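Local coordinates for sialidase B (Streptococcus pneumoniae serotype 4, PDB 4XJW), which cleaves terminal sialic acid from oligosaccharides, glycoproteins and glycolipids, acting as an intramolecular trans-sialidase of glycoside hydrolase family 33, at residues L49-Y63 / I142-E156. The protein carries 1 engineered substitution. Numbering follows the deposited sequence.
Sequences LFGLSNSKAGFKNNY and INGIDKATLGAVNRE. With PO4 (phosphate ion), chain D.
Tyr63 covers one face of the Arg155 guanidinium, its OH lying 4.1 Å above the plane and the ring turned 55° from it. At the edge, NE and NH2 both grip the carbonyl of Lys60, with NE to Lys60 O at 2.8 Å, while NH1 and NH2 take two oxygens of a phosphate ion, probably from the crystallisation liquor, which Arg79 also binds. The bend at chi3 (72°) turns the guanidinium toward Lys60 O. Val153 CG1 makes an off-centre CH-pi contact with the Tyr63 ring, whose hydroxyl bonds Glu77 and Arg79. Farther along, Leu150 CD2 meets the edge of the Phe50 ring, 3.9 Å from CD1.

The 54-62 loop is tied down by polar groups. Asn143 O accepts from Asn62 ND2, lying in the plane of that amide (2.9 Å), and from Asn54 ND2; Asn62 ND2 also reaches Gln82. Ser55 N and OG approach Asp146 OD1 from opposite faces of the carboxylate, OG at 2.7 Å. Glu156 OE2 uses its anti lone pair for a nearly straight bond from Gly58 N (176°). Ser53 OG donates to Asn154 O (2.6 Å) and accepts from a water that also bonds Thr149 OG1 and takes the N-H of Asn154.

Strands 50-53 and 147-150 pair antiparallel, with a classic beta bulge where Asp146 and Lys147 both face Ser53, within the concanavalin-like N-terminal domain.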
# COMPACT_ATOMS: atom_id res chain seq x y z
N LEU A 49 -17.70 22.65 0.35
CA LEU A 49 -17.87 22.77 1.78
C LEU A 49 -17.83 24.24 2.19
O LEU A 49 -18.57 24.68 3.08
CB LEU A 49 -16.78 21.98 2.50
CG LEU A 49 -16.82 20.48 2.22
CD1 LEU A 49 -15.65 19.75 2.86
CD2 LEU A 49 -18.14 19.87 2.67
N PHE A 50 -16.98 25.01 1.52
CA PHE A 50 -16.75 26.41 1.85
C PHE A 50 -16.49 27.16 0.56
O PHE A 50 -15.76 26.67 -0.31
CB PHE A 50 -15.55 26.54 2.79
CG PHE A 50 -15.09 27.96 3.03
CD1 PHE A 50 -15.69 28.74 4.00
CD2 PHE A 50 -14.04 28.49 2.29
CE1 PHE A 50 -15.26 30.05 4.23
CE2 PHE A 50 -13.61 29.79 2.51
CZ PHE A 50 -14.22 30.57 3.48
N GLY A 51 -17.10 28.34 0.43
CA GLY A 51 -16.91 29.18 -0.73
C GLY A 51 -16.74 30.65 -0.37
O GLY A 51 -17.37 31.16 0.57
N LEU A 52 -15.85 31.31 -1.10
CA LEU A 52 -15.70 32.76 -1.04
C LEU A 52 -15.83 33.25 -2.47
O LEU A 52 -14.99 32.91 -3.31
CB LEU A 52 -14.33 33.16 -0.53
CG LEU A 52 -14.01 33.00 0.95
CD1 LEU A 52 -12.53 33.22 1.18
CD2 LEU A 52 -14.84 33.97 1.77
N SER A 53 -16.85 34.03 -2.79
CA SER A 53 -17.05 34.37 -4.19
C SER A 53 -17.45 35.81 -4.45
O SER A 53 -18.05 36.46 -3.60
CB SER A 53 -18.13 33.46 -4.79
OG SER A 53 -19.39 33.76 -4.22
N ASN A 54 -17.14 36.27 -5.66
CA ASN A 54 -17.83 37.42 -6.23
C ASN A 54 -19.13 36.86 -6.79
O ASN A 54 -19.11 36.09 -7.75
CB ASN A 54 -16.99 38.06 -7.33
CG ASN A 54 -17.66 39.28 -7.95
OD1 ASN A 54 -18.88 39.43 -7.91
ND2 ASN A 54 -16.85 40.16 -8.54
N SER A 55 -20.25 37.25 -6.20
CA SER A 55 -21.53 36.67 -6.56
C SER A 55 -22.27 37.44 -7.66
O SER A 55 -23.40 37.10 -8.00
CB SER A 55 -22.44 36.57 -5.34
OG SER A 55 -22.80 37.86 -4.88
N LYS A 56 -21.64 38.47 -8.21
CA LYS A 56 -22.31 39.33 -9.18
C LYS A 56 -22.40 38.73 -10.57
O LYS A 56 -21.54 37.94 -10.98
CB LYS A 56 -21.63 40.70 -9.24
CG LYS A 56 -21.72 41.47 -7.93
CD LYS A 56 -21.11 42.84 -8.06
CE LYS A 56 -21.33 43.67 -6.81
NZ LYS A 56 -21.21 45.13 -7.09
N ALA A 57 -23.44 39.11 -11.31
CA ALA A 57 -23.57 38.70 -12.70
C ALA A 57 -22.31 39.13 -13.45
O ALA A 57 -21.81 40.23 -13.24
CB ALA A 57 -24.80 39.34 -13.33
N GLY A 58 -21.80 38.25 -14.31
CA GLY A 58 -20.60 38.55 -15.07
C GLY A 58 -19.29 38.13 -14.41
O GLY A 58 -18.23 38.24 -15.02
N PHE A 59 -19.36 37.67 -13.16
CA PHE A 59 -18.15 37.32 -12.42
C PHE A 59 -18.18 35.89 -11.88
O PHE A 59 -17.68 35.63 -10.77
CB PHE A 59 -17.91 38.32 -11.28
CG PHE A 59 -17.60 39.71 -11.76
CD1 PHE A 59 -16.30 40.09 -12.03
CD2 PHE A 59 -18.63 40.62 -11.97
CE1 PHE A 59 -16.01 41.37 -12.48
CE2 PHE A 59 -18.35 41.91 -12.42
CZ PHE A 59 -17.04 42.28 -12.67
N LYS A 60 -18.77 34.97 -12.64
CA LYS A 60 -18.98 33.62 -12.13
C LYS A 60 -17.68 32.85 -11.94
O LYS A 60 -17.66 31.84 -11.23
CB LYS A 60 -19.95 32.83 -13.02
CG LYS A 60 -19.33 32.27 -14.27
CD LYS A 60 -20.34 31.43 -15.02
CE LYS A 60 -19.66 30.58 -16.08
NZ LYS A 60 -18.62 31.36 -16.81
N ASN A 61 -16.59 33.31 -12.56
CA ASN A 61 -15.30 32.65 -12.40
C ASN A 61 -14.37 33.38 -11.44
O ASN A 61 -13.15 33.32 -11.56
CB ASN A 61 -14.63 32.46 -13.77
CG ASN A 61 -15.42 31.56 -14.67
OD1 ASN A 61 -16.20 30.72 -14.20
ND2 ASN A 61 -15.25 31.72 -15.98
N ASN A 62 -14.97 34.10 -10.49
CA ASN A 62 -14.21 34.76 -9.45
C ASN A 62 -14.60 34.18 -8.11
O ASN A 62 -15.52 34.68 -7.45
CB ASN A 62 -14.50 36.27 -9.44
CG ASN A 62 -13.74 37.02 -10.51
OD1 ASN A 62 -13.47 36.50 -11.59
ND2 ASN A 62 -13.40 38.28 -10.21
N TYR A 63 -13.92 33.10 -7.71
CA TYR A 63 -14.22 32.47 -6.42
C TYR A 63 -13.12 31.56 -5.93
O TYR A 63 -12.27 31.11 -6.70
CB TYR A 63 -15.54 31.69 -6.47
CG TYR A 63 -15.54 30.47 -7.37
CD1 TYR A 63 -15.91 30.58 -8.70
CD2 TYR A 63 -15.19 29.21 -6.88
CE1 TYR A 63 -15.92 29.49 -9.52
CE2 TYR A 63 -15.21 28.10 -7.71
CZ TYR A 63 -15.57 28.25 -9.03
OH TYR A 63 -15.59 27.16 -9.88
N ILE A 142 -9.41 37.99 -4.41
CA ILE A 142 -10.18 37.72 -5.61
C ILE A 142 -11.08 38.93 -5.90
O ILE A 142 -11.79 39.41 -5.02
CB ILE A 142 -10.98 36.41 -5.50
CG1 ILE A 142 -10.03 35.21 -5.45
CG2 ILE A 142 -11.96 36.26 -6.65
CD1 ILE A 142 -10.65 33.94 -4.91
N ASN A 143 -11.01 39.44 -7.12
CA ASN A 143 -11.69 40.69 -7.47
C ASN A 143 -13.19 40.64 -7.20
O ASN A 143 -13.90 39.79 -7.74
CB ASN A 143 -11.44 41.06 -8.93
CG ASN A 143 -11.95 42.45 -9.27
OD1 ASN A 143 -11.87 43.37 -8.45
ND2 ASN A 143 -12.50 42.60 -10.47
N GLY A 144 -13.66 41.55 -6.35
CA GLY A 144 -15.09 41.68 -6.11
C GLY A 144 -15.75 40.65 -5.21
O GLY A 144 -16.97 40.52 -5.23
N ILE A 145 -14.96 39.92 -4.43
CA ILE A 145 -15.54 39.00 -3.46
C ILE A 145 -16.56 39.72 -2.58
O ILE A 145 -16.28 40.81 -2.06
CB ILE A 145 -14.46 38.32 -2.58
CG1 ILE A 145 -13.92 37.06 -3.27
CG2 ILE A 145 -15.04 37.91 -1.23
CD1 ILE A 145 -12.86 36.35 -2.46
N ASP A 146 -17.75 39.15 -2.45
CA ASP A 146 -18.82 39.74 -1.65
C ASP A 146 -19.67 38.71 -0.91
O ASP A 146 -20.67 39.06 -0.28
CB ASP A 146 -19.71 40.65 -2.52
CG ASP A 146 -20.36 39.93 -3.70
OD1 ASP A 146 -20.55 38.69 -3.66
OD2 ASP A 146 -20.71 40.62 -4.68
N LYS A 147 -19.28 37.44 -0.98
CA LYS A 147 -20.05 36.38 -0.34
C LYS A 147 -19.14 35.32 0.27
O LYS A 147 -18.17 34.90 -0.37
CB LYS A 147 -20.95 35.68 -1.34
CG LYS A 147 -22.15 36.48 -1.78
CD LYS A 147 -23.17 36.60 -0.67
CE LYS A 147 -24.49 37.13 -1.21
NZ LYS A 147 -25.50 37.26 -0.13
N ALA A 148 -19.45 34.91 1.50
CA ALA A 148 -18.81 33.76 2.13
C ALA A 148 -19.90 32.73 2.40
O ALA A 148 -20.94 33.06 2.98
CB ALA A 148 -18.11 34.17 3.41
N THR A 149 -19.68 31.48 1.99
CA THR A 149 -20.74 30.50 1.97
C THR A 149 -20.30 29.16 2.53
O THR A 149 -19.17 28.73 2.32
CB THR A 149 -21.23 30.29 0.53
OG1 THR A 149 -21.44 31.56 -0.09
CG2 THR A 149 -22.53 29.49 0.50
N LEU A 150 -21.20 28.50 3.27
CA LEU A 150 -21.01 27.10 3.64
C LEU A 150 -21.95 26.19 2.85
O LEU A 150 -23.13 26.51 2.67
CB LEU A 150 -21.25 26.90 5.13
CG LEU A 150 -20.39 27.76 6.04
CD1 LEU A 150 -20.78 27.53 7.49
CD2 LEU A 150 -18.91 27.44 5.82
N GLY A 151 -21.43 25.06 2.38
CA GLY A 151 -22.26 24.08 1.70
C GLY A 151 -22.68 24.41 0.27
O GLY A 151 -23.59 23.77 -0.26
N ALA A 152 -22.03 25.41 -0.33
CA ALA A 152 -22.26 25.82 -1.71
C ALA A 152 -21.28 26.92 -2.11
O ALA A 152 -20.56 27.44 -1.26
CB ALA A 152 -23.69 26.34 -1.90
N VAL A 153 -21.26 27.26 -3.40
CA VAL A 153 -20.58 28.46 -3.88
C VAL A 153 -21.62 29.34 -4.57
O VAL A 153 -22.39 28.85 -5.41
CB VAL A 153 -19.44 28.14 -4.89
CG1 VAL A 153 -18.75 29.41 -5.35
CG2 VAL A 153 -18.41 27.21 -4.26
N ASN A 154 -21.66 30.62 -4.21
CA ASN A 154 -22.62 31.54 -4.82
C ASN A 154 -22.03 32.17 -6.08
O ASN A 154 -21.11 32.99 -6.00
CB ASN A 154 -23.03 32.61 -3.81
CG ASN A 154 -24.13 33.53 -4.33
OD1 ASN A 154 -24.15 33.88 -5.50
ND2 ASN A 154 -25.05 33.91 -3.45
N ARG A 155 -22.57 31.80 -7.23
CA ARG A 155 -22.11 32.33 -8.51
C ARG A 155 -23.28 32.98 -9.24
O ARG A 155 -24.31 32.34 -9.46
CB ARG A 155 -21.49 31.22 -9.36
CG ARG A 155 -20.43 30.40 -8.61
CD ARG A 155 -20.00 29.18 -9.42
NE ARG A 155 -19.17 29.54 -10.58
CZ ARG A 155 -18.93 28.74 -11.61
NH1 ARG A 155 -19.47 27.53 -11.66
NH2 ARG A 155 -18.15 29.15 -12.60
N GLU A 156 -23.13 34.26 -9.59
CA GLU A 156 -24.20 35.04 -10.21
C GLU A 156 -25.51 34.97 -9.42
O GLU A 156 -26.61 34.93 -9.99
CB GLU A 156 -24.40 34.63 -11.68
CG GLU A 156 -23.12 34.73 -12.51
CD GLU A 156 -23.37 34.69 -14.00
OE1 GLU A 156 -23.97 33.70 -14.47
OE2 GLU A 156 -22.96 35.64 -14.70
P PO4 D . -17.14 25.92 -13.92
O1 PO4 D . -18.65 25.87 -13.84
O2 PO4 D . -16.68 27.35 -14.13
O3 PO4 D . -16.59 25.40 -12.60
O4 PO4 D . -16.68 25.05 -15.05
O HOH W 1 -19.78 31.63 -2.39
O HOH W 2 -20.77 35.67 -9.87
O HOH W 3 -20.20 35.36 -15.21